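SPCU (Pseudomonas aeruginosa, PDB 4AKX) probably acts as the secretion chaperone of the type III phospholipase toxin ExoU, with which it forms a complex. Local coordinates at residues P29-E34 / F42-G47; G47-G52 / G82-W87. One frame throughout, in Å; residues are numbered along the deposited sequence.

Interaction 1 of 2, residues P29-E34 / F42-G47; sequences PELVME and FVVELG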
loop_
_atom_site.group_PDB
_atom_site.type_symbol
_atom_site.label_atom_id
_atom_site.label_comp_id
_atom_site.label_asym_id
_atom_site.label_seq_id
_atom_site.Cartn_x
_atom_site.Cartn_y
_atom_site.Cartn_z
ATOM N N PRO A 29 15.037 0.168 -15.095
ATOM C CA PRO A 29 15.307 0.923 -13.868
ATOM C C PRO A 29 16.734 0.799 -13.325
ATOM O O PRO A 29 17.356 -0.272 -13.407
ATOM C CB PRO A 29 14.338 0.297 -12.862
ATOM C CG PRO A 29 14.159 -1.087 -13.352
ATOM C CD PRO A 29 14.074 -0.923 -14.844
ATOM N N GLU A 30 17.219 1.899 -12.747
ATOM C CA GLU A 30 18.411 1.881 -11.924
ATOM C C GLU A 30 18.181 0.995 -10.698
ATOM O O GLU A 30 17.090 0.981 -10.158
ATOM C CB GLU A 30 18.709 3.283 -11.493
ATOM C CG GLU A 30 19.696 3.416 -10.359
ATOM C CD GLU A 30 20.319 4.806 -10.337
ATOM O OE1 GLU A 30 19.571 5.799 -10.404
ATOM O OE2 GLU A 30 21.561 4.912 -10.311
ATOM N N LEU A 31 19.198 0.250 -10.274
ATOM C CA LEU A 31 19.101 -0.572 -9.076
ATOM C C LEU A 31 19.988 -0.038 -7.935
ATOM O O LEU A 31 21.196 0.026 -8.065
ATOM C CB LEU A 31 19.479 -2.007 -9.404
ATOM C CG LEU A 31 19.489 -3.082 -8.312
ATOM C CD1 LEU A 31 18.130 -3.178 -7.654
ATOM C CD2 LEU A 31 19.861 -4.423 -8.901
ATOM N N VAL A 32 19.366 0.378 -6.841
ATOM C CA VAL A 32 20.073 0.891 -5.702
ATOM C C VAL A 32 20.299 -0.267 -4.750
ATOM O O VAL A 32 19.347 -0.958 -4.359
ATOM C CB VAL A 32 19.211 1.918 -4.939
ATOM C CG1 VAL A 32 20.012 2.530 -3.807
ATOM C CG2 VAL A 32 18.693 3.006 -5.858
HETATM N N MSE A 33 21.536 -0.468 -4.332
HETATM C CA MSE A 33 21.787 -1.481 -3.335
HETATM C C MSE A 33 22.527 -0.894 -2.207
HETATM O O MSE A 33 23.707 -0.572 -2.345
HETATM C CB MSE A 33 22.657 -2.582 -3.859
HETATM C CG MSE A 33 22.825 -2.562 -5.361
HETATM SE SE MSE A 33 24.363 -3.753 -5.671
HETATM C CE MSE A 33 25.665 -2.398 -6.238
ATOM N N GLU A 34 21.849 -0.765 -1.063
ATOM C CA GLU A 34 22.512 -0.433 0.197
ATOM C C GLU A 34 23.218 -1.663 0.732
ATOM O O GLU A 34 23.089 -2.732 0.180
ATOM C CB GLU A 34 21.525 0.096 1.236
ATOM C CG GLU A 34 22.206 1.008 2.263
ATOM C CD GLU A 34 21.687 0.839 3.693
ATOM O OE1 GLU A 34 20.467 0.597 3.865
ATOM O OE2 GLU A 34 22.495 0.980 4.650
ATOM N N PHE A 42 18.349 -4.694 -2.216
ATOM C CA PHE A 42 18.089 -4.147 -3.565
ATOM C C PHE A 42 16.781 -3.411 -3.534
ATOM O O PHE A 42 15.845 -3.864 -2.881
ATOM C CB PHE A 42 18.046 -5.209 -4.682
ATOM C CG PHE A 42 19.263 -6.102 -4.741
ATOM C CD1 PHE A 42 20.462 -5.731 -4.146
ATOM C CD2 PHE A 42 19.205 -7.322 -5.410
ATOM C CE1 PHE A 42 21.554 -6.568 -4.173
ATOM C CE2 PHE A 42 20.306 -8.151 -5.445
ATOM C CZ PHE A 42 21.475 -7.770 -4.819
ATOM N N VAL A 43 16.710 -2.317 -4.290
ATOM C CA VAL A 43 15.592 -1.388 -4.249
ATOM C C VAL A 43 15.414 -0.764 -5.627
ATOM O O VAL A 43 16.382 -0.429 -6.303
ATOM C CB VAL A 43 15.895 -0.204 -3.306
ATOM C CG1 VAL A 43 14.822 0.858 -3.418
ATOM C CG2 VAL A 43 16.051 -0.661 -1.874
ATOM N N VAL A 44 14.174 -0.549 -6.021
ATOM C CA VAL A 44 13.886 0.135 -7.263
ATOM C C VAL A 44 12.852 1.237 -6.988
ATOM O O VAL A 44 11.943 1.080 -6.174
ATOM C CB VAL A 44 13.453 -0.868 -8.343
ATOM C CG1 VAL A 44 12.697 -0.189 -9.468
ATOM C CG2 VAL A 44 14.680 -1.548 -8.890
ATOM N N GLU A 45 13.052 2.375 -7.616
ATOM C CA GLU A 45 12.325 3.560 -7.288
ATOM C C GLU A 45 11.212 3.698 -8.321
ATOM O O GLU A 45 11.415 3.425 -9.498
ATOM C CB GLU A 45 13.286 4.750 -7.333
ATOM C CG GLU A 45 12.645 6.109 -7.083
ATOM C CD GLU A 45 12.442 6.962 -8.346
ATOM O OE1 GLU A 45 13.097 6.718 -9.384
ATOM O OE2 GLU A 45 11.631 7.909 -8.291
ATOM N N LEU A 46 10.032 4.108 -7.879
ATOM C CA LEU A 46 8.926 4.311 -8.781
ATOM C C LEU A 46 8.364 5.735 -8.785
ATOM O O LEU A 46 7.301 5.963 -9.341
ATOM C CB LEU A 46 7.824 3.314 -8.464
ATOM C CG LEU A 46 8.025 1.883 -8.992
ATOM C CD1 LEU A 46 7.063 0.898 -8.339
ATOM C CD2 LEU A 46 7.870 1.835 -10.512
ATOM N N GLY A 47 9.071 6.696 -8.188
ATOM C CA GLY A 47 8.504 8.045 -7.966
ATOM C C GLY A 47 7.681 8.265 -6.684
ATOM O O GLY A 47 7.281 7.321 -5.991
HETATM O O HOH W 1 15.056 2.706 -9.439
#
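Phe-42 and Met-33, here a selenomethionine, lie side by side and point the same way from adjacent strands of an antiparallel beta hairpin. They form a non-hydrogen-bonded pair, and CB of Met-33 comes within 3.8 Å of CD1 of Phe-42. Beyond CB the Met-33 chain leads off, extended at chi2 (165°), and its SE stands obliquely to the phenyl ring, 5.2 Å from the centroid, in a Met-aromatic contact. Leu-31 crosses Phe-42 obliquely. With CG anti to the backbone N (chi1 179°), its CD1 reaches CB of Phe-42 at 3.6 Å and also meets CG2 of Val-44. Further along, CB of Pro-29 packs on CG1 of Val-44 at 3.8 Å. Helices 2-7 and 97-118 lie against Phe-42, Leu-31, Pro-29 and Val-44, with Trp-5 at the Phe-42 ring and His-111 at Pro-29 and Val-44, while Met-33 packs on Leu-21 and Leu-23 of strand 20-25. Val-32 and Val-43 turn to the other face as a hydrogen-bonded pair. Val-32 N gives a fairly straight bond (158°) to Val-43 O, 3.1 Å away and in the carbonyl plane, whereas the return bond from Val-43 N to Val-32 O is weak. Past this pair one water bridges Glu-30 O to Glu-45 N. The Phe-42 side thus packs mainly on the chain's own helices, whereas Val-43 packs on Ser-3 of the ExoU chain and Glu-30, from the loop, hydrogen-bonds Ser-38 of that chain.

Interaction 2 of 2, residues G47-G52 / G82-W87; sequences GLVPSG and GRLVLW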
loop_
_atom_site.group_PDB
_atom_site.type_symbol
_atom_site.label_atom_id
_atom_site.label_comp_id
_atom_site.label_asym_id
_atom_site.label_seq_id
_atom_site.Cartn_x
_atom_site.Cartn_y
_atom_site.Cartn_z
ATOM N N GLY A 47 9.071 6.696 -8.188
ATOM C CA GLY A 47 8.504 8.045 -7.966
ATOM C C GLY A 47 7.681 8.265 -6.684
ATOM O O GLY A 47 7.281 7.321 -5.991
ATOM N N LEU A 48 7.432 9.531 -6.369
ATOM C CA LEU A 48 6.606 9.898 -5.218
ATOM C C LEU A 48 5.183 9.444 -5.446
ATOM O O LEU A 48 4.642 9.600 -6.546
ATOM C CB LEU A 48 6.621 11.424 -4.995
ATOM C CG LEU A 48 7.964 12.049 -4.609
ATOM C CD1 LEU A 48 7.874 13.542 -4.381
ATOM C CD2 LEU A 48 8.549 11.374 -3.379
ATOM N N VAL A 49 4.570 8.903 -4.400
ATOM C CA VAL A 49 3.180 8.531 -4.461
ATOM C C VAL A 49 2.338 9.700 -4.955
ATOM O O VAL A 49 2.494 10.846 -4.505
ATOM C CB VAL A 49 2.666 8.041 -3.112
ATOM C CG1 VAL A 49 1.197 7.688 -3.215
ATOM C CG2 VAL A 49 3.417 6.813 -2.669
ATOM N N PRO A 50 1.475 9.433 -5.938
ATOM C CA PRO A 50 0.651 10.498 -6.491
ATOM C C PRO A 50 -0.528 10.751 -5.602
ATOM O O PRO A 50 -0.950 9.860 -4.857
ATOM C CB PRO A 50 0.154 9.916 -7.815
ATOM C CG PRO A 50 0.990 8.715 -8.073
ATOM C CD PRO A 50 1.419 8.208 -6.742
ATOM N N SER A 51 -1.028 11.981 -5.674
ATOM C CA SER A 51 -2.274 12.403 -5.059
ATOM C C SER A 51 -3.416 11.895 -5.922
ATOM O O SER A 51 -3.248 11.695 -7.124
ATOM C CB SER A 51 -2.289 13.937 -5.012
ATOM O OG SER A 51 -3.564 14.451 -4.658
ATOM N N GLY A 52 -4.575 11.685 -5.315
ATOM C CA GLY A 52 -5.773 11.270 -6.052
ATOM C C GLY A 52 -5.722 9.956 -6.829
ATOM O O GLY A 52 -6.256 9.866 -7.915
ATOM N N GLY A 82 8.109 9.526 1.123
ATOM C CA GLY A 82 6.876 9.290 0.394
ATOM C C GLY A 82 7.132 8.743 -0.991
ATOM O O GLY A 82 6.271 8.800 -1.862
ATOM N N ARG A 83 8.331 8.194 -1.186
ATOM C CA ARG A 83 8.759 7.675 -2.474
ATOM C C ARG A 83 8.447 6.221 -2.533
ATOM O O ARG A 83 8.825 5.462 -1.630
ATOM C CB ARG A 83 10.248 7.869 -2.664
ATOM C CG ARG A 83 10.703 7.632 -4.103
ATOM C CD ARG A 83 12.203 7.886 -4.276
ATOM N NE ARG A 83 12.533 9.260 -3.990
ATOM C CZ ARG A 83 12.197 10.254 -4.786
ATOM N NH1 ARG A 83 11.533 9.997 -5.901
ATOM N NH2 ARG A 83 12.519 11.499 -4.471
ATOM N N LEU A 84 7.737 5.840 -3.599
ATOM C CA LEU A 84 7.214 4.475 -3.773
ATOM C C LEU A 84 8.286 3.538 -4.306
ATOM O O LEU A 84 8.933 3.820 -5.312
ATOM C CB LEU A 84 6.018 4.480 -4.706
ATOM C CG LEU A 84 4.976 3.476 -4.243
ATOM C CD1 LEU A 84 3.736 3.693 -5.074
ATOM C CD2 LEU A 84 5.476 2.064 -4.435
ATOM N N VAL A 85 8.487 2.434 -3.609
ATOM C CA VAL A 85 9.713 1.676 -3.728
ATOM C C VAL A 85 9.394 0.190 -3.783
ATOM O O VAL A 85 8.470 -0.283 -3.107
ATOM C CB VAL A 85 10.632 1.951 -2.525
ATOM C CG1 VAL A 85 11.702 0.889 -2.424
ATOM C CG2 VAL A 85 11.259 3.321 -2.630
ATOM N N LEU A 86 10.114 -0.536 -4.624
ATOM C CA LEU A 86 10.033 -1.954 -4.610
ATOM C C LEU A 86 11.342 -2.351 -4.061
ATOM O O LEU A 86 12.340 -1.778 -4.435
ATOM C CB LEU A 86 9.931 -2.472 -6.014
ATOM C CG LEU A 86 8.570 -2.347 -6.656
ATOM C CD1 LEU A 86 8.676 -2.442 -8.176
ATOM C CD2 LEU A 86 7.669 -3.436 -6.134
ATOM N N TRP A 87 11.372 -3.324 -3.169
ATOM C CA TRP A 87 12.655 -3.757 -2.639
ATOM C C TRP A 87 12.656 -5.187 -2.316
ATOM O O TRP A 87 11.596 -5.780 -2.173
ATOM C CB TRP A 87 13.040 -2.967 -1.400
ATOM C CG TRP A 87 12.122 -3.170 -0.221
ATOM C CD1 TRP A 87 10.916 -2.515 0.029
ATOM C CD2 TRP A 87 12.313 -4.038 0.917
ATOM N NE1 TRP A 87 10.367 -2.920 1.223
ATOM C CE2 TRP A 87 11.150 -3.820 1.807
ATOM C CE3 TRP A 87 13.275 -4.944 1.292
ATOM C CZ2 TRP A 87 10.994 -4.499 2.996
ATOM C CZ3 TRP A 87 13.106 -5.640 2.521
ATOM C CH2 TRP A 87 11.990 -5.423 3.339
#
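Gly-82 O is gripped twice, by one hydrogen bond and one CA-H...O contact. Val-49 N donates to it at 3.1 Å, nearly straight (169°) and almost along the C=O axis, while CA of Leu-48 supplies the second contact. A second backbone bond, from Leu-84 N to Gly-47 O at 2.9 Å, arrives from above the carbonyl plane. These two bonds flank Leu-48 and Arg-83, a non-hydrogen-bonded antiparallel pair whose side chains diverge at their roots. The end of Leu-48 nevertheless returns: with CG anti to the carbonyl carbon (chi1 -65°), its CD2 comes 3.8 Å from CA of Arg-83. The Arg-83 chain sets out with CG anti to the backbone N and bends at chi3, so that the same CD2 methyl lies over one face of the guanidinium, 4.0 Å above its plane and offset toward the rim. NH1 forms a salt bridge with Glu-45 OE2, which also takes a weak bond from Gly-47 N; NH2 pairs with Glu-609 of the ExoU chain. Val-49 and Leu-84 cross obliquely, CG2 of the valine 4.0 Å from CD1 of the leucine. Val-49 O accepts from Arg-606 of ExoU, and Val-49 also packs on Leu-55 of the second SpcU subunit. Two carboxylates probably keep Arg-83 charged, and it would link the end of strand 39-48 electrostatically to the bound toxin.

From the N terminus, the chain passes helix 2-7 and strand 20-25 before interaction 1 closes the short hairpin between strands 31-35 and 39-48. Interaction 2 opens at Gly-47, the residue shared by the two contacts' segments, and closes a much longer excursion through helix 55-63 and strand 75-78. The two are therefore in series, neither nested nor crossed. Strand 39-48 belongs to both, with strand 31-35 along one edge and strand 83-91 along the other, in the middle of the antiparallel sheet. Between the centres, 12 Å apart, probable hydrogen bonds from Val-44 N to Leu-86 O and from Leu-46 N to Leu-84 O carry the sheet across.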